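Local coordinates for beta subunit of photoactivated adenylyl cyclase (Beggiatoa sp. PS, PDB 5MBC) that senses blue light through a flavin-binding BLUF domain and, under its control, converts ATP to cyclic AMP through a class III cyclase domain, at the interface of chains A and B. Sequence-based numbering; all coordinates share one arbitrary frame. Chains: chain A/B, Beta subunit of photoactivated adenylyl cyclase.

Contact 1: the interface of chains A and B. Residues chain A 118-119, 122; chain B 9, 80-81.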
ATOM      1  N   THR A 118       9.662  10.066  16.883  1.00 24.41           N
ATOM      2  CA  THR A 118       9.292  10.460  15.527  1.00 28.95           C
ATOM      3  C   THR A 118       9.188   9.250  14.606  1.00 27.89           C
ATOM      4  O   THR A 118       8.224   9.120  13.842  1.00 23.09           O
ATOM      5  CB  THR A 118      10.305  11.468  14.980  1.00 28.96           C
ATOM      6  OG1 THR A 118      10.251  12.672  15.755  1.00 28.88           O
ATOM      7  CG2 THR A 118      10.006  11.794  13.523  1.00 29.19           C
ATOM      8  N   ILE A 119      10.170   8.346  14.667  1.00 21.79           N
ATOM      9  CA  ILE A 119      10.170   7.200  13.763  0.80 25.93           C
ATOM     10  C   ILE A 119       9.070   6.213  14.136  1.00 26.48           C
ATOM     11  O   ILE A 119       8.479   5.570  13.259  1.00 21.03           O
ATOM     12  CB  ILE A 119      11.559   6.536  13.755  0.80 26.93           C
ATOM     13  CG1 ILE A 119      12.615   7.544  13.303  0.80 24.01           C
ATOM     14  CG2 ILE A 119      11.571   5.314  12.848  0.80 24.74           C
ATOM     15  CD1 ILE A 119      14.008   6.980  13.239  0.80 32.18           C
ATOM     16  N   SER A 122       5.757   7.701  12.989  1.00 22.97           N
ATOM     17  CA  SER A 122       5.715   7.537  11.540  1.00 19.81           C
ATOM     18  C   SER A 122       5.497   6.078  11.163  1.00 20.82           C
ATOM     19  O   SER A 122       4.795   5.780  10.190  1.00 21.94           O
ATOM     20  CB  SER A 122       7.004   8.067  10.912  1.00 21.48           C
ATOM     21  OG  SER A 122       7.004   7.877   9.508  1.00 25.81           O
TER
ATOM     22  N   VAL B   9      13.399  16.484  10.239  1.00 27.36           N
ATOM     23  CA  VAL B   9      14.104  15.282  10.668  1.00 23.76           C
ATOM     24  C   VAL B   9      13.975  14.253   9.555  1.00 28.69           C
ATOM     25  O   VAL B   9      12.873  14.005   9.055  1.00 23.50           O
ATOM     26  CB  VAL B   9      13.569  14.729  12.006  1.00 30.57           C
ATOM     27  CG1 VAL B   9      12.057  14.574  11.969  1.00 38.14           C
ATOM     28  CG2 VAL B   9      14.240  13.403  12.340  1.00 27.92           C
ATOM     29  N   LEU B  80      11.051  12.569   7.503  1.00 24.10           N
ATOM     30  CA  LEU B  80       9.958  11.961   8.253  1.00 32.21           C
ATOM     31  C   LEU B  80       8.967  12.985   8.783  1.00 30.85           C
ATOM     32  O   LEU B  80       7.763  12.704   8.839  1.00 33.05           O
ATOM     33  CB  LEU B  80      10.517  11.145   9.419  1.00 35.20           C
ATOM     34  CG  LEU B  80      11.539  10.058   9.089  1.00 44.00           C
ATOM     35  CD1 LEU B  80      12.321   9.690  10.336  1.00 44.59           C
ATOM     36  CD2 LEU B  80      10.851   8.834   8.507  1.00 43.83           C
ATOM     37  N   LYS B  81       9.437  14.165   9.179  1.00 30.18           N
ATOM     38  CA  LYS B  81       8.588  15.094   9.908  1.00 32.26           C
ATOM     39  C   LYS B  81       9.120  16.508   9.737  1.00 28.46           C
ATOM     40  O   LYS B  81      10.334  16.730   9.771  1.00 28.21           O
ATOM     41  CB  LYS B  81       8.530  14.712  11.392  1.00 33.31           C
ATOM     42  CG  LYS B  81       7.751  15.660  12.280  1.00 31.96           C
ATOM     43  CD  LYS B  81       7.866  15.223  13.732  1.00 40.54           C
ATOM     44  CE  LYS B  81       7.092  16.138  14.662  1.00 51.87           C
ATOM     45  NZ  LYS B  81       7.247  15.721  16.083  1.00 59.99           N
TER
HETATM   46  O   HOH W   1       6.143  10.259   8.848  1.00 37.53           O
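A small, largely apolar helix-on-sheet interface between the two copies is made here by A:Thr118, A:Ile119 and A:Ser122 packing on B:Val9, B:Leu80 and B:Lys81; it seats helix 110-129 of one chain against strands 5-14 and 77-84 of the partner's BLUF domain and so probably helps couple light sensor to dimer. Within this patch, which hides 182 Å², no nitrogen or oxygen of one chain comes close enough to bond directly to the other. A:Thr118 has 72 Å² of its surface hidden, and its methyl makes the nearest contacts: with CG2 anti to the backbone N and OG1 beside it (chi1 -65°), the methyl points at the sheet. A:Thr118 CG2 meets B:Val9 CG1 tip to tip at 3.8 Å, and the same methyl lies 3.9 Å from CB of B:Lys81, whose extended aliphatic chain runs on past the threonine. B:Leu80 forks between A:Ile119 and A:Ser122. B:Leu80 CD1 lies 3.7 Å from A:Ile119 CG1, the two side chains meeting at a slant, while B:Leu80 CD2 turns toward A:Ser122, 4.1 Å from its hydroxyl OG. Anti to its backbone N (chi1 178°), A:Ser122 OG reaches water 1 at 2.6 Å, and water 1 continues to the carbonyl O of B:Leu80 at 2.9 Å.

Contact 2: the interface of chains A and B. Residues chain A 149, 260-262, 272; chain B 177, 180-181, 184, 201.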
ATOM      1  N   PRO A 149       7.544 -15.555  -3.659  1.00 47.47           N
ATOM      2  CA  PRO A 149       6.138 -15.714  -4.049  1.00 44.11           C
ATOM      3  C   PRO A 149       5.734 -17.180  -4.089  1.00 43.27           C
ATOM      4  O   PRO A 149       6.530 -18.060  -4.420  1.00 50.78           O
ATOM      5  CB  PRO A 149       6.081 -15.077  -5.442  1.00 45.33           C
ATOM      6  CG  PRO A 149       7.226 -14.114  -5.459  1.00 55.86           C
ATOM      7  CD  PRO A 149       8.303 -14.760  -4.637  1.00 57.43           C
ATOM      8  N   ASN A 260       5.911 -10.429  -3.359  1.00 28.57           N
ATOM      9  CA  ASN A 260       6.458  -9.139  -3.759  1.00 28.89           C
ATOM     10  C   ASN A 260       6.708  -9.116  -5.261  1.00 25.75           C
ATOM     11  O   ASN A 260       7.314 -10.040  -5.811  1.00 26.69           O
ATOM     12  CB  ASN A 260       7.761  -8.861  -3.011  1.00 32.09           C
ATOM     13  CG  ASN A 260       7.610  -8.982  -1.509  1.00 22.06           C
ATOM     14  OD1 ASN A 260       6.674  -8.441  -0.922  1.00 26.20           O
ATOM     15  ND2 ASN A 260       8.532  -9.702  -0.878  1.00 27.41           N
ATOM     16  N   MET A 261       6.251  -8.054  -5.920  1.00 21.77           N
ATOM     17  CA  MET A 261       6.399  -7.897  -7.362  0.80 25.96           C
ATOM     18  C   MET A 261       6.775  -6.456  -7.676  1.00 24.38           C
ATOM     19  O   MET A 261       6.368  -5.530  -6.971  1.00 26.37           O
ATOM     20  CB  MET A 261       5.108  -8.265  -8.114  0.80 29.74           C
ATOM     21  CG  MET A 261       4.542  -9.640  -7.794  0.80 35.92           C
ATOM     22  SD  MET A 261       5.642 -10.989  -8.262  0.80 43.36           S
ATOM     23  CE  MET A 261       5.829 -10.682 -10.015  0.80 56.36           C
ATOM     24  N   GLY A 262       7.539  -6.275  -8.752  1.00 26.54           N
ATOM     25  CA  GLY A 262       7.944  -4.952  -9.179  1.00 31.27           C
ATOM     26  C   GLY A 262       9.437  -4.817  -9.397  1.00 33.23           C
ATOM     27  O   GLY A 262      10.083  -5.734  -9.913  1.00 28.70           O
ATOM     28  N   LEU A 272      -1.347 -12.367  -8.413  1.00 29.57           N
ATOM     29  CA  LEU A 272      -1.438 -12.700  -9.830  1.00 27.26           C
ATOM     30  C   LEU A 272      -2.296 -13.942 -10.008  1.00 25.94           C
ATOM     31  O   LEU A 272      -2.046 -14.967  -9.368  1.00 24.95           O
ATOM     32  CB  LEU A 272      -0.055 -12.960 -10.430  1.00 21.33           C
ATOM     33  CG  LEU A 272       1.006 -11.864 -10.461  1.00 36.73           C
ATOM     34  CD1 LEU A 272       2.292 -12.427 -11.045  1.00 35.08           C
ATOM     35  CD2 LEU A 272       0.533 -10.671 -11.262  1.00 27.73           C
TER
ATOM     36  N   VAL B 177       6.788 -15.008 -12.133  1.00 19.25           N
ATOM     37  CA  VAL B 177       7.261 -13.912 -11.291  1.00 21.84           C
ATOM     38  C   VAL B 177       8.384 -13.151 -11.988  1.00 20.68           C
ATOM     39  O   VAL B 177       8.404 -11.914 -12.000  1.00 20.97           O
ATOM     40  CB  VAL B 177       7.702 -14.444  -9.915  1.00 28.82           C
ATOM     41  CG1 VAL B 177       8.471 -13.376  -9.150  1.00 33.42           C
ATOM     42  CG2 VAL B 177       6.491 -14.904  -9.117  1.00 27.77           C
ATOM     43  N   VAL B 180       6.696 -11.134 -14.871  1.00 13.69           N
ATOM     44  CA  VAL B 180       5.915  -9.974 -14.452  1.00 13.94           C
ATOM     45  C   VAL B 180       6.822  -8.906 -13.850  1.00 15.91           C
ATOM     46  O   VAL B 180       6.598  -7.704 -14.044  1.00 16.76           O
ATOM     47  CB  VAL B 180       4.807 -10.405 -13.473  1.00 19.31           C
ATOM     48  CG1 VAL B 180       4.031  -9.199 -12.979  1.00 23.40           C
ATOM     49  CG2 VAL B 180       3.873 -11.392 -14.145  1.00 17.58           C
ATOM     50  N   ASN B 181       7.859  -9.321 -13.117  1.00 20.85           N
ATOM     51  CA  ASN B 181       8.814  -8.353 -12.585  1.00 22.20           C
ATOM     52  C   ASN B 181       9.507  -7.591 -13.706  1.00 18.58           C
ATOM     53  O   ASN B 181       9.710  -6.376 -13.608  1.00 16.24           O
ATOM     54  CB  ASN B 181       9.847  -9.053 -11.700  1.00 24.28           C
ATOM     55  CG  ASN B 181       9.337  -9.303 -10.296  1.00 22.72           C
ATOM     56  OD1 ASN B 181       8.376  -8.676  -9.855  1.00 24.50           O
ATOM     57  ND2 ASN B 181       9.987 -10.214  -9.580  1.00 27.43           N
ATOM     58  N   PHE B 184       6.875  -5.171 -15.085  1.00 21.11           N
ATOM     59  CA  PHE B 184       6.708  -4.051 -14.162  1.00 26.12           C
ATOM     60  C   PHE B 184       7.928  -3.138 -14.171  1.00 20.86           C
ATOM     61  O   PHE B 184       7.794  -1.911 -14.098  1.00 20.72           O
ATOM     62  CB  PHE B 184       6.447  -4.567 -12.745  1.00 21.85           C
ATOM     63  CG  PHE B 184       5.059  -5.108 -12.535  1.00 21.90           C
ATOM     64  CD1 PHE B 184       4.080  -4.946 -13.500  1.00 21.56           C
ATOM     65  CD2 PHE B 184       4.732  -5.768 -11.361  1.00 19.02           C
ATOM     66  CE1 PHE B 184       2.802  -5.441 -13.304  1.00 23.15           C
ATOM     67  CE2 PHE B 184       3.457  -6.262 -11.158  1.00 18.81           C
ATOM     68  CZ  PHE B 184       2.491  -6.098 -12.132  1.00 19.81           C
ATOM     69  N   PHE B 201      -0.068  -1.634  -8.797  1.00 23.15           N
ATOM     70  CA  PHE B 201      -0.165  -2.841  -9.605  1.00 21.41           C
ATOM     71  C   PHE B 201      -1.440  -3.581  -9.224  1.00 25.86           C
ATOM     72  O   PHE B 201      -1.704  -3.799  -8.037  1.00 29.78           O
ATOM     73  CB  PHE B 201       1.049  -3.749  -9.398  1.00 14.45           C
ATOM     74  CG  PHE B 201       2.364  -3.089  -9.698  1.00 22.47           C
ATOM     75  CD1 PHE B 201       2.521  -2.296 -10.824  1.00 27.00           C
ATOM     76  CD2 PHE B 201       3.446  -3.261  -8.851  1.00 29.62           C
ATOM     77  CE1 PHE B 201       3.734  -1.689 -11.099  1.00 22.22           C
ATOM     78  CE2 PHE B 201       4.660  -2.657  -9.118  1.00 25.55           C
ATOM     79  CZ  PHE B 201       4.804  -1.869 -10.244  1.00 25.05           C
TER
HETATM   80  O   HOH W   2       9.896 -10.506  -6.685  1.00 41.83           O
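The side-chain amide oxygen OD1 of B:Asn181 accepts a hydrogen bond from the backbone N of A:Gly262 at 2.8 Å, within the dimer of class III cyclase domains that this family uses to form its active sites. The bond is nearly straight at the hydrogen (167°), although the donor sits 34° off the carbonyl plane of the amide. On the other branch of the same amide, B:Asn181 ND2 is 2.9 Å from water 2, which also contacts A:Asn260 O; direct and water-mediated links together should fix the amide's rotation. B:Asn181 thus reads the backbone of strand 260-262 from helix 173-193. A:Met261, between those two backbone partners, lies across the asparagine side chain, roughly perpendicular to it. Its chain is bent at chi2 (-63°) and chi3, which turns the methyl A:Met261 CE back onto the helix, 3.6 Å from B:Val180 CB, while A:Met261 SD lies 3.8 Å from B:Val177 CG1. A:Leu272 extends this apolar strip by meeting B:Val180 tip to tip, CD1 to CG2 at 3.6 Å. At A:Gly262, N lies at the edge of the B:Phe184 ring, in its plane. One face of that ring carries B:Val180 CG1, and over the centre of the opposite face of B:Phe184 lies B:Phe201 CD1, 3.8 Å above the plane.

Contact 3: the interface of chains A and B. Residues chain A 129, 131, 199-202; chain B 200, 266, 268-270.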
ATOM      1  N   TYR A 129      -1.197   1.680   5.748  1.00 19.16           N
ATOM      2  CA  TYR A 129      -1.176   1.540   4.299  1.00 22.51           C
ATOM      3  C   TYR A 129      -0.713   0.166   3.836  1.00 21.49           C
ATOM      4  O   TYR A 129      -0.772  -0.117   2.634  1.00 21.57           O
ATOM      5  CB  TYR A 129      -0.270   2.610   3.679  1.00 20.95           C
ATOM      6  CG  TYR A 129      -0.813   4.016   3.792  1.00 24.21           C
ATOM      7  CD1 TYR A 129      -0.603   4.773   4.938  1.00 24.58           C
ATOM      8  CD2 TYR A 129      -1.535   4.587   2.753  1.00 26.24           C
ATOM      9  CE1 TYR A 129      -1.098   6.057   5.047  1.00 25.17           C
ATOM     10  CE2 TYR A 129      -2.033   5.873   2.852  1.00 25.35           C
ATOM     11  CZ  TYR A 129      -1.811   6.603   4.001  1.00 28.27           C
ATOM     12  OH  TYR A 129      -2.306   7.883   4.105  1.00 25.41           O
ATOM     13  N   PRO A 131      -0.705  -3.855   3.089  1.00 31.95           N
ATOM     14  CA  PRO A 131      -1.647  -4.967   2.937  1.00 34.57           C
ATOM     15  C   PRO A 131      -1.645  -5.822   4.194  1.00 27.63           C
ATOM     16  O   PRO A 131      -0.630  -5.946   4.882  1.00 21.51           O
ATOM     17  CB  PRO A 131      -1.100  -5.739   1.729  1.00 35.44           C
ATOM     18  CG  PRO A 131      -0.235  -4.756   1.003  1.00 36.78           C
ATOM     19  CD  PRO A 131       0.348  -3.871   2.060  1.00 30.14           C
ATOM     20  N   THR A 199      -6.497  -6.317   0.535  1.00 17.67           N
ATOM     21  CA  THR A 199      -5.294  -6.194  -0.278  1.00 22.01           C
ATOM     22  C   THR A 199      -4.985  -4.739  -0.616  1.00 25.61           C
ATOM     23  O   THR A 199      -3.874  -4.262  -0.360  1.00 27.66           O
ATOM     24  CB  THR A 199      -5.443  -7.019  -1.560  1.00 33.21           C
ATOM     25  OG1 THR A 199      -6.024  -8.289  -1.245  1.00 43.95           O
ATOM     26  CG2 THR A 199      -4.086  -7.242  -2.201  1.00 37.72           C
ATOM     27  N   LYS A 200      -5.955  -4.024  -1.178  1.00 19.89           N
ATOM     28  CA  LYS A 200      -5.765  -2.636  -1.579  1.00 18.03           C
ATOM     29  C   LYS A 200      -7.125  -2.049  -1.928  1.00 17.18           C
ATOM     30  O   LYS A 200      -8.112  -2.771  -2.095  1.00 21.29           O
ATOM     31  CB  LYS A 200      -4.803  -2.519  -2.764  1.00 24.87           C
ATOM     32  CG  LYS A 200      -5.311  -3.190  -4.032  1.00 23.42           C
ATOM     33  CD  LYS A 200      -4.196  -3.368  -5.052  1.00 24.97           C
ATOM     34  CE  LYS A 200      -3.143  -4.340  -4.547  1.00 36.22           C
ATOM     35  NZ  LYS A 200      -2.040  -4.542  -5.526  1.00 32.26           N
ATOM     36  N   PHE A 201      -7.163  -0.725  -2.029  1.00 16.98           N
ATOM     37  CA  PHE A 201      -8.311  -0.007  -2.565  1.00 17.58           C
ATOM     38  C   PHE A 201      -7.970   0.462  -3.973  1.00 21.44           C
ATOM     39  O   PHE A 201      -6.905   1.048  -4.194  1.00 24.67           O
ATOM     40  CB  PHE A 201      -8.681   1.190  -1.686  1.00 18.76           C
ATOM     41  CG  PHE A 201      -8.977   0.836  -0.257  1.00 20.48           C
ATOM     42  CD1 PHE A 201      -9.569  -0.372   0.070  1.00 23.83           C
ATOM     43  CD2 PHE A 201      -8.662   1.721   0.764  1.00 17.52           C
ATOM     44  CE1 PHE A 201      -9.841  -0.693   1.388  1.00 19.72           C
ATOM     45  CE2 PHE A 201      -8.930   1.405   2.082  1.00 17.89           C
ATOM     46  CZ  PHE A 201      -9.521   0.197   2.395  1.00 20.36           C
ATOM     47  N   ILE A 202      -8.864   0.195  -4.919  1.00 17.94           N
ATOM     48  CA  ILE A 202      -8.666   0.552  -6.321  1.00 17.14           C
ATOM     49  C   ILE A 202      -9.852   1.417  -6.723  1.00 19.02           C
ATOM     50  O   ILE A 202     -10.927   0.900  -7.049  1.00 24.06           O
ATOM     51  CB  ILE A 202      -8.547  -0.682  -7.221  1.00 26.53           C
ATOM     52  CG1 ILE A 202      -7.416  -1.587  -6.727  1.00 26.50           C
ATOM     53  CG2 ILE A 202      -8.316  -0.263  -8.663  1.00 33.30           C
ATOM     54  CD1 ILE A 202      -7.518  -3.010  -7.219  1.00 30.69           C
TER
ATOM     55  N   LYS B 200      -0.438   1.972  -8.897  1.00 25.74           N
ATOM     56  CA  LYS B 200      -0.400   0.683  -8.217  1.00 29.38           C
ATOM     57  C   LYS B 200      -0.360  -0.422  -9.263  1.00 22.24           C
ATOM     58  O   LYS B 200      -0.579  -0.189 -10.454  1.00 25.03           O
ATOM     59  CB  LYS B 200      -1.602   0.503  -7.288  1.00 43.73           C
ATOM     60  CG  LYS B 200      -2.942   0.565  -7.999  1.00 36.35           C
ATOM     61  CD  LYS B 200      -4.075   0.772  -7.010  1.00 35.04           C
ATOM     62  CE  LYS B 200      -3.882   2.059  -6.224  1.00 39.92           C
ATOM     63  NZ  LYS B 200      -4.986   2.302  -5.256  1.00 24.45           N
ATOM     64  N   LYS B 266      -7.259   0.480   7.845  1.00 21.63           N
ATOM     65  CA  LYS B 266      -6.581   0.304   6.566  1.00 24.96           C
ATOM     66  C   LYS B 266      -6.690   1.591   5.767  1.00 21.28           C
ATOM     67  O   LYS B 266      -7.794   2.110   5.574  1.00 18.89           O
ATOM     68  CB  LYS B 266      -7.180  -0.862   5.769  1.00 23.77           C
ATOM     69  CG  LYS B 266      -6.557  -1.060   4.391  1.00 23.23           C
ATOM     70  CD  LYS B 266      -5.239  -1.811   4.479  1.00 36.91           C
ATOM     71  CE  LYS B 266      -4.611  -2.004   3.106  1.00 35.68           C
ATOM     72  NZ  LYS B 266      -4.005  -0.748   2.585  1.00 33.45           N
ATOM     73  N   ASP B 268      -5.147   3.752   2.109  1.00 21.83           N
ATOM     74  CA  ASP B 268      -4.575   3.573   0.782  1.00 20.07           C
ATOM     75  C   ASP B 268      -4.681   4.889   0.026  1.00 17.26           C
ATOM     76  O   ASP B 268      -5.492   5.756   0.362  1.00 20.50           O
ATOM     77  CB  ASP B 268      -5.276   2.447   0.011  1.00 19.55           C
ATOM     78  CG  ASP B 268      -4.351   1.746  -0.968  1.00 28.43           C
ATOM     79  OD1 ASP B 268      -3.313   2.333  -1.338  1.00 18.91           O
ATOM     80  OD2 ASP B 268      -4.662   0.602  -1.365  1.00 24.34           O
ATOM     81  N   HIS B 269      -3.839   5.029  -0.991  1.00 15.68           N
ATOM     82  CA  HIS B 269      -3.916   6.145  -1.924  1.00 18.30           C
ATOM     83  C   HIS B 269      -4.652   5.676  -3.171  1.00 16.67           C
ATOM     84  O   HIS B 269      -4.279   4.661  -3.769  1.00 18.87           O
ATOM     85  CB  HIS B 269      -2.526   6.663  -2.291  1.00 25.50           C
ATOM     86  CG  HIS B 269      -2.553   7.831  -3.226  1.00 31.01           C
ATOM     87  ND1 HIS B 269      -2.393   7.697  -4.590  1.00 42.82           N
ATOM     88  CD2 HIS B 269      -2.742   9.151  -2.997  1.00 36.92           C
ATOM     89  CE1 HIS B 269      -2.473   8.887  -5.157  1.00 34.01           C
ATOM     90  NE2 HIS B 269      -2.686   9.786  -4.214  1.00 41.36           N
ATOM     91  N   THR B 270      -5.699   6.402  -3.557  1.00 17.62           N
ATOM     92  CA  THR B 270      -6.543   5.975  -4.660  0.80 19.97           C
ATOM     93  C   THR B 270      -6.905   7.167  -5.536  1.00 23.17           C
ATOM     94  O   THR B 270      -6.717   8.327  -5.160  1.00 19.80           O
ATOM     95  CB  THR B 270      -7.817   5.285  -4.151  0.80 23.62           C
ATOM     96  OG1 THR B 270      -8.364   4.464  -5.188  0.80 40.93           O
ATOM     97  CG2 THR B 270      -8.853   6.314  -3.735  0.80 29.49           C
TER
HETATM   98  O   HOH W   3      -2.927  -1.501   0.197  1.00 38.47           O
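B:Asp268 and B:Lys200 clamp the backbone of A:Phe201 from its two polar ends, side chains of one cyclase domain gripping a strand of the other and helping to hold the catalytic dimer together. By family B:Lys200 is the adenine-recognising lysine, and B:Thr270 is probably its partner in substrate selection. The main-chain N of A:Phe201 gives a straight bond (169° at H) to the carboxylate OD2 of B:Asp268 at 2.9 Å, met on the anti side. OD1 accepts the N of B:His269, which would help hold the carboxylate's rotation. With no nucleotide contacting it here, B:Lys200 NZ is held instead by A:Phe201 O, at an unusually short 2.5 Å nearly along the C=O axis, and by B:His269 O. An alanine in place of B:Lys200 would probably leave both carbonyls without this shared donor, weakening the tie between strand 197-202 of chain A and strand 267-272 of chain B, and adenine without its recognition group. Packing is close where A:Phe201 CD2 lies 3.5 Å from B:Asp268 CB, and A:Tyr129 CD2 3.8 Å from B:Asp268 CA. The looser, hydrated side holds the carbonyls of A:Tyr129 and A:Thr199. Bends at chi2 (80°) and chi4 fold B:Lys266 NZ back to a weak bond with A:Tyr129 O, and B:Lys266 NZ lies 2.7 Å from water 3.

Contacts 2 and 3 lie about 16 Å apart between the centres of their C-alpha atoms; contact 1 is about 22 Å from contact 3 and 30 Å from contact 2. Helix 110-129 of chain A joins contact 1 to contact 3, supplying A:Thr118 on the partner's sensor domain and A:Tyr129 beside the cyclase strands, a plausible path for a light signal. Strand 197-202 of chain B joins contact 2, through B:Phe201, to contact 3, through B:Lys200, while strand 267-272 is lent by chain A in contact 2 and by chain B in contact 3. Two-fold symmetry repeats every contact, tying sensor and catalytic regions into one dimer.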